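Local structure of carboxylic ester hydrolase (7K4O) at residues I69-P81 and S117-N129. The protein hydrolyses ester bonds of tannins as a fungal serine esterase of the tannase family, probably releasing gallic acid. Sequence-based numbering, arbitrary orientation.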
loop_
_atom_site.group_PDB
_atom_site.type_symbol
_atom_site.label_atom_id
_atom_site.label_comp_id
_atom_site.label_asym_id
_atom_site.label_seq_id
_atom_site.Cartn_x
_atom_site.Cartn_y
_atom_site.Cartn_z
ATOM N N ILE A 69 21.209 -20.393 11.463
ATOM C CA ILE A 69 20.431 -19.522 12.380
ATOM C C ILE A 69 19.729 -20.406 13.402
ATOM O O ILE A 69 18.734 -21.079 13.103
ATOM C CB ILE A 69 19.465 -18.570 11.664
ATOM C CG1 ILE A 69 20.149 -17.801 10.534
ATOM C CG2 ILE A 69 18.778 -17.690 12.674
ATOM C CD1 ILE A 69 19.290 -16.765 9.822
ATOM N N ASP A 70 20.222 -20.401 14.637
ATOM C CA ASP A 70 19.657 -21.297 15.667
ATOM C C ASP A 70 18.197 -20.880 15.937
ATOM O O ASP A 70 17.912 -19.674 16.128
ATOM C CB ASP A 70 20.446 -21.227 16.980
ATOM C CG ASP A 70 21.893 -21.702 16.933
ATOM O OD1 ASP A 70 22.325 -22.295 15.894
ATOM O OD2 ASP A 70 22.591 -21.468 17.968
ATOM N N GLY A 71 17.321 -21.860 15.961
ATOM C CA GLY A 71 15.903 -21.644 16.279
ATOM C C GLY A 71 15.084 -21.145 15.080
ATOM O O GLY A 71 13.842 -20.919 15.250
ATOM N N ASP A 72 15.709 -20.946 13.928
ATOM C CA ASP A 72 14.996 -20.325 12.785
ATOM C C ASP A 72 13.906 -21.280 12.249
ATOM O O ASP A 72 14.169 -22.506 12.097
ATOM C CB ASP A 72 15.986 -19.986 11.691
ATOM C CG ASP A 72 15.415 -19.085 10.622
ATOM O OD1 ASP A 72 15.034 -17.944 10.946
ATOM O OD2 ASP A 72 15.316 -19.582 9.460
ATOM N N GLN A 73 12.756 -20.723 11.891
ATOM C CA GLN A 73 11.700 -21.452 11.166
ATOM C C GLN A 73 10.813 -20.448 10.423
ATOM O O GLN A 73 10.339 -19.444 11.009
ATOM C CB GLN A 73 10.843 -22.282 12.120
ATOM C CG GLN A 73 9.879 -23.192 11.371
ATOM C CD GLN A 73 9.159 -24.159 12.282
ATOM O OE1 GLN A 73 9.505 -25.337 12.332
ATOM N NE2 GLN A 73 8.174 -23.674 13.008
ATOM N N VAL A 74 10.566 -20.737 9.159
ATOM C CA VAL A 74 9.672 -19.956 8.299
ATOM C C VAL A 74 8.530 -20.898 7.870
ATOM O O VAL A 74 8.797 -22.053 7.528
ATOM C CB VAL A 74 10.426 -19.412 7.082
ATOM C CG1 VAL A 74 9.510 -18.541 6.253
ATOM C CG2 VAL A 74 11.700 -18.643 7.475
ATOM N N LEU A 75 7.314 -20.424 7.919
ATOM C CA LEU A 75 6.141 -21.166 7.418
ATOM C C LEU A 75 5.679 -20.495 6.110
ATOM O O LEU A 75 5.500 -19.287 6.031
ATOM C CB LEU A 75 5.002 -21.136 8.431
ATOM C CG LEU A 75 5.379 -21.681 9.793
ATOM C CD1 LEU A 75 4.239 -21.546 10.759
ATOM C CD2 LEU A 75 5.845 -23.114 9.701
ATOM N N LEU A 76 5.331 -21.334 5.142
ATOM C CA LEU A 76 4.629 -20.889 3.939
ATOM C C LEU A 76 3.246 -21.533 3.904
ATOM O O LEU A 76 3.072 -22.677 4.368
ATOM C CB LEU A 76 5.418 -21.292 2.690
ATOM C CG LEU A 76 6.838 -20.756 2.566
ATOM C CD1 LEU A 76 7.412 -21.150 1.226
ATOM C CD2 LEU A 76 6.889 -19.242 2.745
ATOM N N GLU A 77 2.311 -20.802 3.354
ATOM C CA GLU A 77 0.965 -21.337 3.082
ATOM C C GLU A 77 0.683 -21.054 1.611
ATOM O O GLU A 77 0.768 -19.906 1.197
ATOM C CB GLU A 77 -0.116 -20.731 3.983
ATOM C CG GLU A 77 -1.525 -21.271 3.680
ATOM C CD GLU A 77 -2.534 -21.014 4.802
ATOM O OE1 GLU A 77 -3.691 -20.689 4.520
ATOM O OE2 GLU A 77 -2.082 -21.018 5.992
ATOM N N ILE A 78 0.306 -22.103 0.876
ATOM C CA ILE A 78 0.089 -21.996 -0.580
ATOM C C ILE A 78 -1.244 -22.691 -0.867
ATOM O O ILE A 78 -1.429 -23.814 -0.409
ATOM C CB ILE A 78 1.270 -22.652 -1.340
ATOM C CG1 ILE A 78 2.580 -21.859 -1.093
ATOM C CG2 ILE A 78 0.985 -22.721 -2.839
ATOM C CD1 ILE A 78 3.816 -22.538 -1.639
ATOM N N TRP A 79 -2.100 -22.006 -1.577
ATOM C CA TRP A 79 -3.373 -22.603 -2.038
ATOM C C TRP A 79 -3.204 -23.011 -3.497
ATOM O O TRP A 79 -2.958 -22.136 -4.327
ATOM C CB TRP A 79 -4.505 -21.646 -1.852
ATOM C CG TRP A 79 -4.843 -21.297 -0.432
ATOM C CD1 TRP A 79 -4.207 -21.681 0.720
ATOM C CD2 TRP A 79 -5.923 -20.450 -0.034
ATOM N NE1 TRP A 79 -4.836 -21.114 1.808
ATOM C CE2 TRP A 79 -5.859 -20.318 1.375
ATOM C CE3 TRP A 79 -6.904 -19.751 -0.723
ATOM C CZ2 TRP A 79 -6.791 -19.561 2.082
ATOM C CZ3 TRP A 79 -7.815 -18.977 -0.032
ATOM C CH2 TRP A 79 -7.749 -18.876 1.363
ATOM N N LEU A 80 -3.452 -24.284 -3.766
ATOM C CA LEU A 80 -3.320 -24.880 -5.127
ATOM C C LEU A 80 -4.688 -25.113 -5.740
ATOM O O LEU A 80 -5.523 -25.824 -5.174
ATOM C CB LEU A 80 -2.580 -26.199 -5.004
ATOM C CG LEU A 80 -1.177 -26.193 -4.441
ATOM C CD1 LEU A 80 -0.656 -27.604 -4.300
ATOM C CD2 LEU A 80 -0.227 -25.384 -5.317
ATOM N N PRO A 81 -4.990 -24.492 -6.878
ATOM C CA PRO A 81 -6.209 -24.848 -7.611
ATOM C C PRO A 81 -6.272 -26.330 -7.980
ATOM O O PRO A 81 -5.287 -27.038 -8.098
ATOM C CB PRO A 81 -6.129 -24.034 -8.909
ATOM C CG PRO A 81 -5.131 -22.898 -8.580
ATOM C CD PRO A 81 -4.182 -23.438 -7.545
ATOM N N SER A 117 -1.310 -19.789 -5.174
ATOM C CA SER A 117 -1.291 -18.495 -4.453
ATOM C C SER A 117 -0.600 -18.683 -3.101
ATOM O O SER A 117 -0.896 -19.636 -2.379
ATOM C CB SER A 117 -2.704 -18.004 -4.256
ATOM O OG SER A 117 -3.374 -17.835 -5.521
ATOM N N GLY A 118 0.390 -17.853 -2.802
ATOM C CA GLY A 118 1.221 -18.056 -1.611
ATOM C C GLY A 118 1.345 -16.864 -0.691
ATOM O O GLY A 118 1.241 -15.699 -1.102
ATOM N N MET A 119 1.618 -17.194 0.570
ATOM C CA MET A 119 2.013 -16.195 1.577
ATOM C C MET A 119 3.044 -16.803 2.517
ATOM O O MET A 119 3.202 -18.032 2.600
ATOM C CB MET A 119 0.788 -15.722 2.359
ATOM C CG MET A 119 0.208 -16.780 3.264
ATOM S SD MET A 119 -1.355 -16.055 3.967
ATOM C CE MET A 119 -1.760 -17.359 5.095
ATOM N N THR A 120 3.720 -15.926 3.246
ATOM C CA THR A 120 4.752 -16.331 4.205
ATOM C C THR A 120 4.423 -15.778 5.598
ATOM O O THR A 120 3.746 -14.751 5.740
ATOM C CB THR A 120 6.126 -15.812 3.747
ATOM O OG1 THR A 120 7.140 -16.198 4.678
ATOM C CG2 THR A 120 6.181 -14.329 3.519
ATOM N N ASP A 121 4.975 -16.437 6.591
ATOM C CA ASP A 121 4.977 -15.874 7.959
ATOM C C ASP A 121 6.262 -15.099 8.232
ATOM O O ASP A 121 6.394 -14.598 9.335
ATOM C CB ASP A 121 4.733 -16.917 9.038
ATOM C CG ASP A 121 5.935 -17.637 9.575
ATOM O OD1 ASP A 121 6.989 -17.710 8.890
ATOM O OD2 ASP A 121 5.794 -18.192 10.718
ATOM N N GLY A 122 7.210 -15.062 7.290
ATOM C CA GLY A 122 8.399 -14.216 7.467
ATOM C C GLY A 122 9.411 -14.740 8.447
ATOM O O GLY A 122 10.453 -14.041 8.653
ATOM N N GLY A 123 9.189 -15.905 9.039
ATOM C CA GLY A 123 10.011 -16.415 10.148
ATOM C C GLY A 123 9.581 -15.865 11.499
ATOM O O GLY A 123 10.342 -16.064 12.466
ATOM N N PHE A 124 8.413 -15.223 11.612
ATOM C CA PHE A 124 8.063 -14.494 12.854
ATOM C C PHE A 124 7.403 -15.387 13.900
ATOM O O PHE A 124 6.960 -14.827 14.932
ATOM C CB PHE A 124 7.183 -13.301 12.512
ATOM C CG PHE A 124 7.669 -12.412 11.392
ATOM C CD1 PHE A 124 9.027 -12.203 11.165
ATOM C CD2 PHE A 124 6.755 -11.687 10.655
ATOM C CE1 PHE A 124 9.460 -11.365 10.144
ATOM C CE2 PHE A 124 7.179 -10.868 9.630
ATOM C CZ PHE A 124 8.526 -10.716 9.379
ATOM N N GLY A 125 7.286 -16.687 13.681
ATOM C CA GLY A 125 6.743 -17.626 14.681
ATOM C C GLY A 125 5.270 -17.923 14.502
ATOM O O GLY A 125 4.559 -18.165 15.532
ATOM N N GLY A 126 4.759 -17.854 13.295
ATOM C CA GLY A 126 3.353 -18.123 12.983
ATOM C C GLY A 126 2.767 -17.046 12.135
ATOM O O GLY A 126 3.193 -15.893 12.247
ATOM N N PHE A 127 1.774 -17.357 11.304
ATOM C CA PHE A 127 1.164 -16.369 10.411
ATOM C C PHE A 127 0.602 -15.176 11.163
ATOM O O PHE A 127 0.549 -14.054 10.639
ATOM C CB PHE A 127 0.115 -17.000 9.479
ATOM C CG PHE A 127 0.694 -18.027 8.565
ATOM C CD1 PHE A 127 1.510 -17.674 7.476
ATOM C CD2 PHE A 127 0.418 -19.360 8.771
ATOM C CE1 PHE A 127 2.104 -18.665 6.704
ATOM C CE2 PHE A 127 1.001 -20.336 7.989
ATOM C CZ PHE A 127 1.821 -19.984 6.928
ATOM N N SER A 128 0.071 -15.387 12.373
ATOM C CA SER A 128 -0.593 -14.276 13.096
ATOM C C SER A 128 0.422 -13.482 13.934
ATOM O O SER A 128 0.023 -12.516 14.510
ATOM C CB SER A 128 -1.697 -14.824 13.992
ATOM O OG SER A 128 -1.101 -15.622 14.981
ATOM N N ASN A 129 1.683 -13.865 13.969
ATOM C CA ASN A 129 2.733 -13.079 14.668
ATOM C C ASN A 129 3.435 -12.178 13.653
ATOM O O ASN A 129 3.799 -12.651 12.567
ATOM C CB ASN A 129 3.722 -14.002 15.353
ATOM C CG ASN A 129 3.036 -14.737 16.494
ATOM O OD1 ASN A 129 2.176 -14.167 17.165
ATOM N ND2 ASN A 129 3.289 -16.025 16.620
HETATM O O HOH W 1 7.861 -19.067 11.999
HETATM O O HOH W 2 12.460 -17.941 12.921
#
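The carbonyl oxygen of Gln73 receives a CA-H...O contact from Gly123 CA at 3.2 Å and accepts a hydrogen bond from a water that also donates to Asp121 OD2. Glycine suits the tight type I' turn of Asp121 to Phe124, where Gly122 and Gly123 both take positive phi; Val74 CG2 rests against Gly123 CA. At Leu75 a carboxylate stands in for a strand carbonyl: Leu75 N gives Asp121 OD1 a nearly straight bond of 2.9 Å, while Asp121 N returns one to Leu75 O. Gly123 N reaches OD1 from the opposite face of the carboxylate, closing an Asx turn, and Gly126 N binds OD2, so the group is held against rotation. Leu75 CG lies against OD2, and its CB meets Phe127 CZ at 3.7 Å. Strands 74-81 and 115-120 run antiparallel here, within the mixed sheet of an alpha/beta-hydrolase fold. Apolar Leu76 suits the buried face under helix 144-169, its CD2 3.6 Å from Thr120 OG1. On the other face Glu77, extended from a chi1 of 179° that sets CG opposite the backbone N, accepts a hydrogen bond at OE1 from Trp79 NE1. Beside it Met119 CE sits above one Phe127 face, offset toward the rim; this flat, apolar ring suits packing against Glu77 CB and a glycan sugar. Gly118's lack of a side chain probably helps bring its CA within 4.2 Å of Ile78 CA, and Trp79 and Ser117 then exchange two backbone hydrogen bonds.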